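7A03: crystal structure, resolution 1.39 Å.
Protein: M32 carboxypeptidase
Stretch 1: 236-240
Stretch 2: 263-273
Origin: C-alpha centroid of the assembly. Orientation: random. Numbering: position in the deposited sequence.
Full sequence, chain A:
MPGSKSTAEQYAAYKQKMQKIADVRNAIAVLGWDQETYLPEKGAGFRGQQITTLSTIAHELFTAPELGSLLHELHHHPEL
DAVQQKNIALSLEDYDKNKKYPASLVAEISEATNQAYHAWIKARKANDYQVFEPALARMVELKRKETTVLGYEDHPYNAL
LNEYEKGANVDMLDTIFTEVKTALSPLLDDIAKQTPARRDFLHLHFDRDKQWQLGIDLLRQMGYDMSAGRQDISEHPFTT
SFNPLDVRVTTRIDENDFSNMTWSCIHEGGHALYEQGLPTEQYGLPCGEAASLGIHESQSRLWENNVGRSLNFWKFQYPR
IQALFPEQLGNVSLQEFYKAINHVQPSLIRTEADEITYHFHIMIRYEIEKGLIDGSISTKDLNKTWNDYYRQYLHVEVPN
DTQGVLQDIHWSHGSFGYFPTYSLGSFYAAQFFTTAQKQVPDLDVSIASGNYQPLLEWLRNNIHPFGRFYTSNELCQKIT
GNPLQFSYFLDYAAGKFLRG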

ATOM      1  N   HIS A 236      -7.391  10.016  -7.344  1.00 14.12           N
ATOM      2  CA  HIS A 236      -6.778   9.330  -6.209  1.00 14.69           C
ATOM      3  C   HIS A 236      -5.322   9.072  -6.556  1.00 13.82           C
ATOM      4  O   HIS A 236      -5.038   8.301  -7.496  1.00 16.68           O
ATOM      5  CB  HIS A 236      -7.495   8.015  -5.921  1.00 19.63           C
ATOM      6  CG  HIS A 236      -8.932   8.190  -5.557  1.00 26.99           C
ATOM      7  ND1 HIS A 236      -9.961   7.935  -6.440  1.00 31.25           N
ATOM      8  CD2 HIS A 236      -9.513   8.631  -4.416  1.00 27.41           C
ATOM      9  CE1 HIS A 236     -11.116   8.195  -5.851  1.00 27.95           C
ATOM     10  NE2 HIS A 236     -10.872   8.609  -4.621  1.00 29.64           N
ATOM     11  N   PRO A 237      -4.382   9.686  -5.854  1.00 16.53           N
ATOM     12  CA  PRO A 237      -2.965   9.490  -6.177  1.00 14.46           C
ATOM     13  C   PRO A 237      -2.566   8.022  -6.218  1.00 14.36           C
ATOM     14  O   PRO A 237      -2.989   7.208  -5.392  1.00 14.77           O
ATOM     15  CB  PRO A 237      -2.249  10.229  -5.046  1.00 17.22           C
ATOM     16  CG  PRO A 237      -3.204  11.333  -4.675  1.00 21.12           C
ATOM     17  CD  PRO A 237      -4.589  10.741  -4.845  1.00 16.74           C
ATOM     18  N   PHE A 238      -1.718   7.688  -7.178  1.00 13.08           N
ATOM     19  CA  PHE A 238      -1.204   6.332  -7.304  1.00 11.08           C
ATOM     20  C   PHE A 238       0.118   6.356  -8.055  1.00 12.03           C
ATOM     21  O   PHE A 238       0.521   7.373  -8.621  1.00 11.53           O
ATOM     22  CB  PHE A 238      -2.211   5.379  -7.987  1.00 12.29           C
ATOM     23  CG  PHE A 238      -2.477   5.684  -9.452  1.00 14.68           C
ATOM     24  CD1 PHE A 238      -3.465   6.586  -9.820  1.00 14.48           C
ATOM     25  CD2 PHE A 238      -1.743   5.070 -10.440  1.00 15.31           C
ATOM     26  CE1 PHE A 238      -3.738   6.872 -11.164  1.00 11.99           C
ATOM     27  CE2 PHE A 238      -2.009   5.337 -11.790  1.00 15.23           C
ATOM     28  CZ  PHE A 238      -3.002   6.252 -12.144  1.00 15.32           C
ATOM     29  N   THR A 239       0.787   5.204  -8.039  1.00 12.17           N
ATOM     30  CA  THR A 239       2.005   4.951  -8.785  1.00 10.93           C
ATOM     31  C   THR A 239       1.755   3.737  -9.669  1.00 11.53           C
ATOM     32  O   THR A 239       1.151   2.753  -9.228  1.00 13.57           O
ATOM     33  CB  THR A 239       3.177   4.668  -7.816  1.00 11.56           C
ATOM     34  OG1 THR A 239       3.433   5.836  -7.034  1.00 12.77           O
ATOM     35  CG2 THR A 239       4.446   4.311  -8.569  1.00 12.58           C
ATOM     36  N   THR A 240       2.210   3.803 -10.924  1.00 11.93           N
ATOM     37  CA  THR A 240       2.095   2.677 -11.840  1.00 10.18           C
ATOM     38  C   THR A 240       3.369   2.577 -12.655  1.00 13.81           C
ATOM     39  O   THR A 240       3.935   3.590 -13.082  1.00 15.82           O
ATOM     40  CB  THR A 240       0.866   2.812 -12.754  1.00 10.18           C
ATOM     41  OG1 THR A 240       0.667   1.586 -13.486  1.00 13.57           O
ATOM     42  CG2 THR A 240       1.024   3.969 -13.752  1.00 14.03           C
ATOM     43  N   TRP A 263       2.369  15.737   0.725  1.00 12.19           N
ATOM     44  CA  TRP A 263       2.589  14.404   1.275  1.00 14.68           C
ATOM     45  C   TRP A 263       2.093  13.303   0.343  1.00 13.69           C
ATOM     46  O   TRP A 263       2.672  12.206   0.345  1.00 12.44           O
ATOM     47  CB  TRP A 263       2.054  14.293   2.714  1.00 11.74           C
ATOM     48  CG  TRP A 263       2.920  15.105   3.640  1.00 13.38           C
ATOM     49  CD1 TRP A 263       4.021  14.683   4.325  1.00 13.20           C
ATOM     50  CD2 TRP A 263       2.821  16.512   3.877  1.00 12.11           C
ATOM     51  NE1 TRP A 263       4.594  15.739   4.998  1.00 14.00           N
ATOM     52  CE2 TRP A 263       3.861  16.871   4.752  1.00 15.18           C
ATOM     53  CE3 TRP A 263       1.924  17.500   3.461  1.00 13.70           C
ATOM     54  CZ2 TRP A 263       4.038  18.176   5.197  1.00 14.92           C
ATOM     55  CZ3 TRP A 263       2.105  18.789   3.892  1.00 12.28           C
ATOM     56  CH2 TRP A 263       3.154  19.121   4.747  1.00 13.23           C
ATOM     57  N   SER A 264       1.056  13.559  -0.468  1.00 14.48           N
ATOM     58  CA  SER A 264       0.716  12.585  -1.507  1.00 14.49           C
ATOM     59  C   SER A 264       1.902  12.379  -2.452  1.00 10.87           C
ATOM     60  O   SER A 264       2.230  11.245  -2.841  1.00 11.79           O
ATOM     61  CB  SER A 264      -0.500  13.060  -2.309  1.00 16.01           C
ATOM     62  OG  SER A 264      -1.686  13.019  -1.542  1.00 18.94           O
ATOM     63  N   CYS A 265       2.527  13.483  -2.862  1.00 11.80           N
ATOM     64  CA  CYS A 265       3.633  13.411  -3.805  1.00 10.68           C
ATOM     65  C   CYS A 265       4.798  12.646  -3.193  1.00 10.79           C
ATOM     66  O   CYS A 265       5.403  11.795  -3.844  1.00 12.96           O
ATOM     67  CB  CYS A 265       4.093  14.834  -4.103  1.00 11.40           C
ATOM     68  SG  CYS A 265       3.084  15.707  -5.296  1.00 12.37           S
ATOM     69  N   ILE A 266       5.128  12.925  -1.923  1.00 11.00           N
ATOM     70  CA  ILE A 266       6.249  12.205  -1.316  1.00 11.75           C
ATOM     71  C   ILE A 266       5.925  10.720  -1.180  1.00 11.15           C
ATOM     72  O   ILE A 266       6.777   9.849  -1.424  1.00 11.88           O
ATOM     73  CB  ILE A 266       6.620  12.825   0.043  1.00 11.39           C
ATOM     74  CG1 ILE A 266       7.005  14.309  -0.134  1.00 11.45           C
ATOM     75  CG2 ILE A 266       7.747  12.021   0.693  1.00 11.69           C
ATOM     76  CD1 ILE A 266       7.099  15.064   1.163  1.00 14.78           C
ATOM     77  N   HIS A 267       4.681  10.413  -0.809  1.00 11.09           N
ATOM     78  CA  HIS A 267       4.234   9.030  -0.657  1.00 11.32           C
ATOM     79  C   HIS A 267       4.381   8.257  -1.976  1.00 10.89           C
ATOM     80  O   HIS A 267       5.005   7.171  -2.039  1.00 12.56           O
ATOM     81  CB  HIS A 267       2.776   9.095  -0.208  1.00 12.34           C
ATOM     82  CG  HIS A 267       2.154   7.771   0.084  1.00 13.36           C
ATOM     83  ND1 HIS A 267       2.077   7.243   1.357  1.00 14.34           N
ATOM     84  CD2 HIS A 267       1.553   6.877  -0.734  1.00 13.62           C
ATOM     85  CE1 HIS A 267       1.442   6.084   1.309  1.00 13.57           C
ATOM     86  NE2 HIS A 267       1.125   5.833   0.049  1.00 16.34           N
ATOM     87  N   GLU A 268       3.849   8.836  -3.065  1.00 11.93           N
ATOM     88  CA  GLU A 268       3.988   8.190  -4.368  1.00 11.79           C
ATOM     89  C   GLU A 268       5.443   8.141  -4.811  1.00 11.67           C
ATOM     90  O   GLU A 268       5.879   7.141  -5.386  1.00 11.35           O
ATOM     91  CB  GLU A 268       3.122   8.878  -5.427  1.00 11.74           C
ATOM     92  CG  GLU A 268       1.649   8.953  -5.077  1.00 14.06           C
ATOM     93  CD  GLU A 268       1.037   7.606  -4.721  1.00 12.83           C
ATOM     94  OE1 GLU A 268       1.465   6.577  -5.254  1.00 12.02           O
ATOM     95  OE2 GLU A 268       0.118   7.580  -3.878  1.00 15.58           O
ATOM     96  N   GLY A 269       6.213   9.197  -4.541  1.00 11.57           N
ATOM     97  CA  GLY A 269       7.631   9.145  -4.822  1.00 11.38           C
ATOM     98  C   GLY A 269       8.290   7.918  -4.227  1.00 12.92           C
ATOM     99  O   GLY A 269       9.154   7.295  -4.853  1.00 13.04           O
ATOM    100  N   GLY A 270       7.898   7.554  -3.002  1.00 11.72           N
ATOM    101  CA  GLY A 270       8.524   6.389  -2.385  1.00 12.41           C
ATOM    102  C   GLY A 270       8.245   5.103  -3.148  1.00 11.04           C
ATOM    103  O   GLY A 270       9.161   4.289  -3.407  1.00 13.06           O
ATOM    104  N   HIS A 271       6.976   4.927  -3.555  1.00 10.89           N
ATOM    105  CA  HIS A 271       6.647   3.813  -4.465  1.00 12.86           C
ATOM    106  C   HIS A 271       7.478   3.876  -5.749  1.00 12.07           C
ATOM    107  O   HIS A 271       7.999   2.852  -6.240  1.00 12.87           O
ATOM    108  CB  HIS A 271       5.181   3.873  -4.883  1.00 12.70           C
ATOM    109  CG  HIS A 271       4.195   3.451  -3.835  1.00 12.51           C
ATOM    110  ND1 HIS A 271       4.308   2.284  -3.106  1.00 14.88           N
ATOM    111  CD2 HIS A 271       3.042   4.036  -3.435  1.00 13.72           C
ATOM    112  CE1 HIS A 271       3.261   2.169  -2.302  1.00 13.58           C
ATOM    113  NE2 HIS A 271       2.484   3.226  -2.474  1.00 14.27           N
ATOM    114  N   ALA A 272       7.565   5.068  -6.330  1.00 10.72           N
ATOM    115  CA  ALA A 272       8.144   5.200  -7.659  1.00 12.79           C
ATOM    116  C   ALA A 272       9.639   4.937  -7.637  1.00 12.19           C
ATOM    117  O   ALA A 272      10.178   4.335  -8.572  1.00 11.79           O
ATOM    118  CB  ALA A 272       7.847   6.574  -8.235  1.00 10.47           C
ATOM    119  N   LEU A 273      10.323   5.348  -6.566  1.00 12.27           N
ATOM    120  CA  LEU A 273      11.753   5.093  -6.469  1.00 12.23           C
ATOM    121  C   LEU A 273      12.016   3.596  -6.396  1.00 11.14           C
ATOM    122  O   LEU A 273      12.988   3.090  -6.982  1.00 12.93           O
ATOM    123  CB  LEU A 273      12.341   5.797  -5.242  1.00 11.80           C
ATOM    124  CG  LEU A 273      12.367   7.321  -5.274  1.00 13.46           C
ATOM    125  CD1 LEU A 273      12.641   7.860  -3.867  1.00 11.82           C
ATOM    126  CD2 LEU A 273      13.412   7.842  -6.282  1.00 14.47           C
TER

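Stretch 2 is a run of helix that begins earlier in the chain and continues past Leu 273, and stretch 1 runs alongside it as a loop that becomes a strand at Thr 239. The contact is small, 279 Å² counting both sides, and it rests on a single hydrogen bond surrounded by van der Waals packing.

Trp 263, the first residue, lies out of reach of stretch 1, but its backbone O accepts a hydrogen bond from His 267 N (2.9 Å) and so helps set the helical frame. Contact begins one residue later. Ser 264 points its CA-to-CB bond toward stretch 1, and its OG lies 3.9 Å from Pro 237 CG. This is packing of a small side chain against a pyrrolidine ring, which offers no polar group in return; the hydroxyl is satisfied elsewhere in the structure. The CA atoms of Pro 237 and Ser 264 are 6.7 Å apart, and the small serine packs against the proline ring across that gap.

Cys 265 points away and Ile 266 is out of reach; both are buried on parts of the helix that do not meet stretch 1. His 267 starts out sideways, and although its ring comes nearer, it makes no contact.

One helical turn beyond Ser 264 comes Glu 268, the centre of the contact. Its backbone N is bonded to Ser 264 O (2.9 Å), and the turn brings its side chain to the same side of the helix. With chi1 and chi2 both in m, the chain carries its carboxylate to the stretch 1 backbone, and Thr 239 OG1 donates a hydrogen bond to Glu 268 OE1 at 2.8 Å. The threonine, with chi1 in m, suits this place because its hydroxyl can donate a hydrogen bond to a buried carboxylate while its methyl is left for packing. Thr 239 N is also near, 3.2 Å from Glu 268 OE1, but the angle is too poor for a hydrogen bond. The other carboxylate oxygen, Glu 268 OE2, lies 3.7 Å from Pro 237 CB and 3.5 Å from Pro 237 O; the latter pair are two acceptors and form no bond. Phe 238, between these two partners, has a CA-to-CB bond that points away and meets the glutamate through its backbone, with Phe 238 C 3.1 Å from Glu 268 OE1.

Gly 269 and Gly 270 make no contact with stretch 1. At Gly 269 the lack of a side chain matters within the helix itself, since a CB there would be crowded by Cys 265 O at 3.3 Å.

His 271 points toward stretch 1 again, and its CB lies 3.4 Å from Thr 239 OG1, flanking the hydroxyl without hydrogen bonding to it. Ala 272 closes the contact: Thr 239 CG2 packs 3.9 Å from Ala 272 CA and 4.1 Å from Ala 272 CB, a small residue letting the methyl approach the helix backbone. Leu 273 is buried but out of reach.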